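PDB 5G5Y: fructooligosaccharide ABC transporter substrate-binding protein FusA from Streptococcus pneumoniae, which captures short- and long-chain fructooligosaccharides, preferring tetrasaccharides and larger, for import by the FusABC-MsmK ABC transporter. Local coordinates for residues A[209-212]-A[218-221]; A[338-343]-A[361-366]. All blocks are in the same frame, centred on the assembly; numbering follows the deposited sequence.

Contact 1: residues A[209-212]-A[218-221]; sequences HLVV and VDFT. With CA (calcium ion), chain D.
Strands 210-212 and 218-220 form a two-stranded antiparallel β hairpin, largely buried, that packs on the C-terminal helices 429-455 and 475-492. Val211 and Asp219 are its hydrogen-bonded pair: Asp219 N donates to Val211 O at 2.8 Å, and Val211 N donates to Asp219 O at 3.0 Å. Beyond the paired strands Thr221 N reaches His209 O at 2.9 Å. On the face carrying Val211 and Asp219, Val211 CG2 rests 3.9 Å from Thr221 CG2, the two side chains crossing at about a right angle. The second strand also begins a calcium site. Asp219 CG lies anti to its backbone nitrogen (chi1 -176°), which carries OD1 to 2.4 Å from the calcium ion; Phe220 O also binds the calcium ion, at 2.4 Å, and Asp223, Asn224 and three waters complete the shell. One of these waters also accepts a hydrogen bond from Phe220 N, so Phe220 is joined to the metal through a water as well as through its own carbonyl oxygen. At the open end of the hairpin the His209 ring turns its edge toward the face of Phe220 in an offset T-shaped pair, planes at 67°, and His209 CB makes an off-centre CH-pi contact with the same ring. Asp205 OD1 accepts from both His209 ND1 and Thr221 OG1, linking the two residues through one carboxylate oxygen.

Contact 2: residues A[338-343]-A[361-366]; sequences NNWGTY and LKHLPL
Trp340 and His363 make the aromatic part of this contact, a T-shaped pair between the end of helix 332-340 and strand 360-363. The imidazole edge is directed at the indole face, with planes at 67° and the centroids of the His363 ring and the Trp340 six-membered ring 5.7 Å apart. The NE2-CE1 edge makes the approach, with His363 NE2 over the rim of the indole, 4.4 Å from Trp340 CE3. Asn339 ND2 lies over the opposite indole face, also toward the rim. His363 ND1 is hydrogen-bonded to Thr396 OG1, which helps to fix the rotation of the imidazole. Trp340 is a substrate-binding residue, close to Glu123 and Arg375, and His363 probably helps to position its indole.

Apolar packing supplies the rest: Leu361 CD2 meets Tyr343 CD1 at 3.9 Å, the two side chains crossing at about a right angle. With CG between the backbone nitrogen and carbonyl carbon (chi1 65°), the Tyr343 ring sets CD1 against this methyl. No hydrogen bond joins the segments. Gly341, with positive phi, ends the helix and leads the chain toward Tyr343. Leu361 also packs against Leu333, Val336 and Gln337 of helix 332-340, while Phe352 of the partner strand 352-355 touches Trp340, Leu361 and His363.

How the contacts relate
From the N terminus, the chain first reaches contact 1, which closes a short loop: five residues, neither helix nor strand, join 209-212 to 218-221. The chain then runs on through helices 225-239 and 252-260 and several strands before contact 2 opens at the end of helix 332-340. Its 17 intervening residues include strand 352-355, so 338-343 and 361-366 close a wider loop. The two loops follow in series, neither nesting nor crossing. Contact 1 pairs the strands of a hairpin that supplies two calcium ligands and packs on C-terminal helices; contact 2 joins a helix end to another hairpin beside the substrate site. They lie on opposite sides of the chain's centre, their centres 38 Å apart.

Contact 1: residues A[209-212]-A[218-221]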
loop_
_atom_site.group_PDB
_atom_site.type_symbol
_atom_site.label_atom_id
_atom_site.label_comp_id
_atom_site.label_asym_id
_atom_site.label_seq_id
_atom_site.Cartn_x
_atom_site.Cartn_y
_atom_site.Cartn_z
ATOM N N HIS A 209 2.161 12.727 5.459
ATOM C CA HIS A 209 1.900 13.824 6.396
ATOM C C HIS A 209 0.626 14.584 6.037
ATOM O O HIS A 209 0.578 15.813 6.138
ATOM C CB HIS A 209 3.081 14.780 6.499
ATOM C CG HIS A 209 4.390 14.102 6.731
ATOM N ND1 HIS A 209 4.622 13.288 7.818
ATOM C CD2 HIS A 209 5.529 14.091 6.003
ATOM C CE1 HIS A 209 5.831 12.763 7.720
ATOM N NE2 HIS A 209 6.408 13.250 6.642
ATOM N N LEU A 210 -0.380 13.856 5.574
ATOM C CA LEU A 210 -1.606 14.486 5.108
ATOM C C LEU A 210 -2.829 13.669 5.485
ATOM O O LEU A 210 -2.964 12.514 5.065
ATOM C CB LEU A 210 -1.543 14.664 3.601
ATOM C CG LEU A 210 -2.501 15.671 3.004
ATOM C CD1 LEU A 210 -2.001 17.088 3.245
ATOM C CD2 LEU A 210 -2.605 15.420 1.503
ATOM N N VAL A 211 -3.708 14.289 6.276
ATOM C CA VAL A 211 -5.044 13.723 6.574
ATOM C C VAL A 211 -6.144 14.647 6.052
ATOM O O VAL A 211 -5.859 15.760 5.604
ATOM C CB VAL A 211 -5.213 13.428 8.095
ATOM C CG1 VAL A 211 -4.205 12.376 8.524
ATOM C CG2 VAL A 211 -5.085 14.688 8.936
ATOM N N VAL A 212 -7.394 14.183 6.119
ATOM C CA VAL A 212 -8.549 14.981 5.686
ATOM C C VAL A 212 -9.474 15.080 6.871
ATOM O O VAL A 212 -9.952 14.068 7.333
ATOM C CB VAL A 212 -9.336 14.353 4.515
ATOM C CG1 VAL A 212 -10.475 15.284 4.071
ATOM C CG2 VAL A 212 -8.417 14.072 3.353
ATOM N N VAL A 218 -8.043 19.537 4.020
ATOM C CA VAL A 218 -6.844 18.711 4.051
ATOM C C VAL A 218 -5.967 19.312 5.164
ATOM O O VAL A 218 -5.944 20.524 5.341
ATOM C CB VAL A 218 -6.110 18.655 2.690
ATOM C CG1 VAL A 218 -7.020 18.140 1.578
ATOM C CG2 VAL A 218 -5.543 20.003 2.282
ATOM N N ASP A 219 -5.304 18.475 5.932
ATOM C CA ASP A 219 -4.433 18.933 7.038
ATOM C C ASP A 219 -3.042 18.329 6.930
ATOM O O ASP A 219 -2.878 17.098 6.861
ATOM C CB ASP A 219 -5.113 18.567 8.372
ATOM C CG ASP A 219 -4.354 19.068 9.618
ATOM O OD1 ASP A 219 -3.584 20.035 9.536
ATOM O OD2 ASP A 219 -4.566 18.496 10.706
ATOM N N PHE A 220 -2.024 19.193 6.882
ATOM C CA PHE A 220 -0.626 18.743 6.915
ATOM C C PHE A 220 -0.292 18.397 8.355
ATOM O O PHE A 220 -0.441 19.232 9.240
ATOM C CB PHE A 220 0.311 19.806 6.370
ATOM C CG PHE A 220 1.712 19.337 6.179
ATOM C CD1 PHE A 220 2.029 18.524 5.121
ATOM C CD2 PHE A 220 2.725 19.755 7.053
ATOM C CE1 PHE A 220 3.337 18.119 4.912
ATOM C CE2 PHE A 220 4.037 19.326 6.855
ATOM C CZ PHE A 220 4.319 18.517 5.778
ATOM N N THR A 221 0.073 17.156 8.619
ATOM C CA THR A 221 0.177 16.708 9.993
ATOM C C THR A 221 1.454 17.169 10.686
ATOM O O THR A 221 1.495 17.288 11.901
ATOM C CB THR A 221 0.106 15.186 10.065
ATOM O OG1 THR A 221 1.105 14.654 9.210
ATOM C CG2 THR A 221 -1.269 14.684 9.631
HETATM CA CA CA D . -1.510 21.226 9.973
HETATM O O HOH W 1 -2.065 22.058 7.589
HETATM O O HOH W 2 -3.418 22.308 10.745
HETATM O O HOH W 3 -1.692 23.639 10.525
#

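Contact 2: residues A[338-343]-A[361-366]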
loop_
_atom_site.group_PDB
_atom_site.type_symbol
_atom_site.label_atom_id
_atom_site.label_comp_id
_atom_site.label_asym_id
_atom_site.label_seq_id
_atom_site.Cartn_x
_atom_site.Cartn_y
_atom_site.Cartn_z
ATOM N N ASN A 338 -6.029 -13.847 -12.155
ATOM C CA ASN A 338 -4.944 -13.038 -12.722
ATOM C C ASN A 338 -4.061 -12.426 -11.635
ATOM O O ASN A 338 -2.839 -12.339 -11.780
ATOM C CB ASN A 338 -5.475 -11.937 -13.639
ATOM C CG ASN A 338 -6.056 -12.485 -14.938
ATOM O OD1 ASN A 338 -6.093 -13.700 -15.168
ATOM N ND2 ASN A 338 -6.552 -11.584 -15.774
ATOM N N ASN A 339 -4.697 -12.049 -10.541
ATOM C CA ASN A 339 -4.020 -11.415 -9.416
ATOM C C ASN A 339 -3.200 -12.432 -8.603
ATOM O O ASN A 339 -2.118 -12.109 -8.136
ATOM C CB ASN A 339 -5.059 -10.776 -8.495
ATOM C CG ASN A 339 -4.457 -9.756 -7.515
ATOM O OD1 ASN A 339 -3.708 -8.874 -7.911
ATOM N ND2 ASN A 339 -4.822 -9.856 -6.249
ATOM N N TRP A 340 -3.764 -13.614 -8.372
ATOM C CA TRP A 340 -3.253 -14.514 -7.333
ATOM C C TRP A 340 -2.781 -15.910 -7.757
ATOM O O TRP A 340 -2.026 -16.531 -6.997
ATOM C CB TRP A 340 -4.282 -14.656 -6.197
ATOM C CG TRP A 340 -4.321 -13.537 -5.222
ATOM C CD1 TRP A 340 -3.240 -12.867 -4.677
ATOM C CD2 TRP A 340 -5.482 -12.989 -4.586
ATOM N NE1 TRP A 340 -3.677 -11.900 -3.771
ATOM C CE2 TRP A 340 -5.041 -11.963 -3.687
ATOM C CE3 TRP A 340 -6.847 -13.231 -4.698
ATOM C CZ2 TRP A 340 -5.931 -11.178 -2.943
ATOM C CZ3 TRP A 340 -7.727 -12.465 -3.915
ATOM C CH2 TRP A 340 -7.259 -11.460 -3.061
ATOM N N GLY A 341 -3.272 -16.430 -8.885
ATOM C CA GLY A 341 -2.930 -17.779 -9.331
ATOM C C GLY A 341 -4.114 -18.538 -9.856
ATOM O O GLY A 341 -5.157 -17.956 -10.123
ATOM N N THR A 342 -3.982 -19.852 -10.005
ATOM C CA THR A 342 -5.062 -20.601 -10.612
ATOM C C THR A 342 -5.286 -21.984 -9.952
ATOM O O THR A 342 -4.762 -22.256 -8.892
ATOM C CB THR A 342 -4.875 -20.637 -12.151
ATOM O OG1 THR A 342 -6.055 -21.154 -12.777
ATOM C CG2 THR A 342 -3.631 -21.471 -12.551
ATOM N N TYR A 343 -6.113 -22.793 -10.596
ATOM C CA TYR A 343 -6.563 -24.088 -10.108
ATOM C C TYR A 343 -6.370 -25.107 -11.226
ATOM O O TYR A 343 -6.246 -24.735 -12.407
ATOM C CB TYR A 343 -8.078 -24.027 -9.806
ATOM C CG TYR A 343 -8.910 -23.793 -11.052
ATOM C CD1 TYR A 343 -9.159 -22.492 -11.513
ATOM C CD2 TYR A 343 -9.360 -24.873 -11.842
ATOM C CE1 TYR A 343 -9.857 -22.270 -12.691
ATOM C CE2 TYR A 343 -10.076 -24.658 -13.010
ATOM C CZ TYR A 343 -10.312 -23.347 -13.429
ATOM O OH TYR A 343 -11.001 -23.115 -14.575
ATOM N N LEU A 361 -13.725 -19.946 -6.027
ATOM C CA LEU A 361 -12.355 -20.302 -5.753
ATOM C C LEU A 361 -12.098 -20.355 -4.252
ATOM O O LEU A 361 -12.605 -19.510 -3.499
ATOM C CB LEU A 361 -11.431 -19.266 -6.414
ATOM C CG LEU A 361 -11.433 -19.232 -7.945
ATOM C CD1 LEU A 361 -10.834 -17.936 -8.473
ATOM C CD2 LEU A 361 -10.690 -20.412 -8.535
ATOM N N LYS A 362 -11.324 -21.354 -3.823
ATOM C CA LYS A 362 -10.837 -21.466 -2.447
ATOM C C LYS A 362 -9.331 -21.601 -2.438
ATOM O O LYS A 362 -8.778 -22.420 -3.158
ATOM C CB LYS A 362 -11.460 -22.686 -1.721
ATOM N N HIS A 363 -8.657 -20.818 -1.589
ATOM C CA HIS A 363 -7.225 -20.928 -1.443
ATOM C C HIS A 363 -6.840 -22.278 -0.877
ATOM O O HIS A 363 -7.476 -22.742 0.063
ATOM C CB HIS A 363 -6.663 -19.855 -0.493
ATOM C CG HIS A 363 -6.562 -18.506 -1.121
ATOM N ND1 HIS A 363 -7.620 -17.629 -1.190
ATOM C CD2 HIS A 363 -5.533 -17.907 -1.750
ATOM C CE1 HIS A 363 -7.231 -16.527 -1.805
ATOM N NE2 HIS A 363 -5.971 -16.679 -2.172
ATOM N N LEU A 364 -5.787 -22.883 -1.422
ATOM C CA LEU A 364 -5.287 -24.151 -0.926
ATOM C C LEU A 364 -4.089 -23.963 -0.001
ATOM O O LEU A 364 -3.351 -22.994 -0.120
ATOM C CB LEU A 364 -4.886 -25.058 -2.085
ATOM C CG LEU A 364 -6.059 -25.610 -2.897
ATOM C CD1 LEU A 364 -5.574 -26.314 -4.162
ATOM C CD2 LEU A 364 -6.889 -26.573 -2.050
ATOM N N PRO A 365 -3.885 -24.911 0.919
ATOM C CA PRO A 365 -2.638 -24.909 1.682
ATOM C C PRO A 365 -1.490 -25.343 0.772
ATOM O O PRO A 365 -1.686 -26.199 -0.078
ATOM C CB PRO A 365 -2.919 -25.915 2.814
ATOM C CG PRO A 365 -3.990 -26.813 2.299
ATOM C CD PRO A 365 -4.710 -26.107 1.180
ATOM N N LEU A 366 -0.324 -24.726 0.924
ATOM C CA LEU A 366 0.809 -24.905 0.006
ATOM C C LEU A 366 2.032 -25.488 0.723
ATOM O O LEU A 366 2.202 -25.265 1.915
ATOM C CB LEU A 366 1.221 -23.554 -0.586
ATOM C CG LEU A 366 0.164 -22.730 -1.314
ATOM C CD1 LEU A 366 0.792 -21.422 -1.773
ATOM C CD2 LEU A 366 -0.450 -23.507 -2.480
#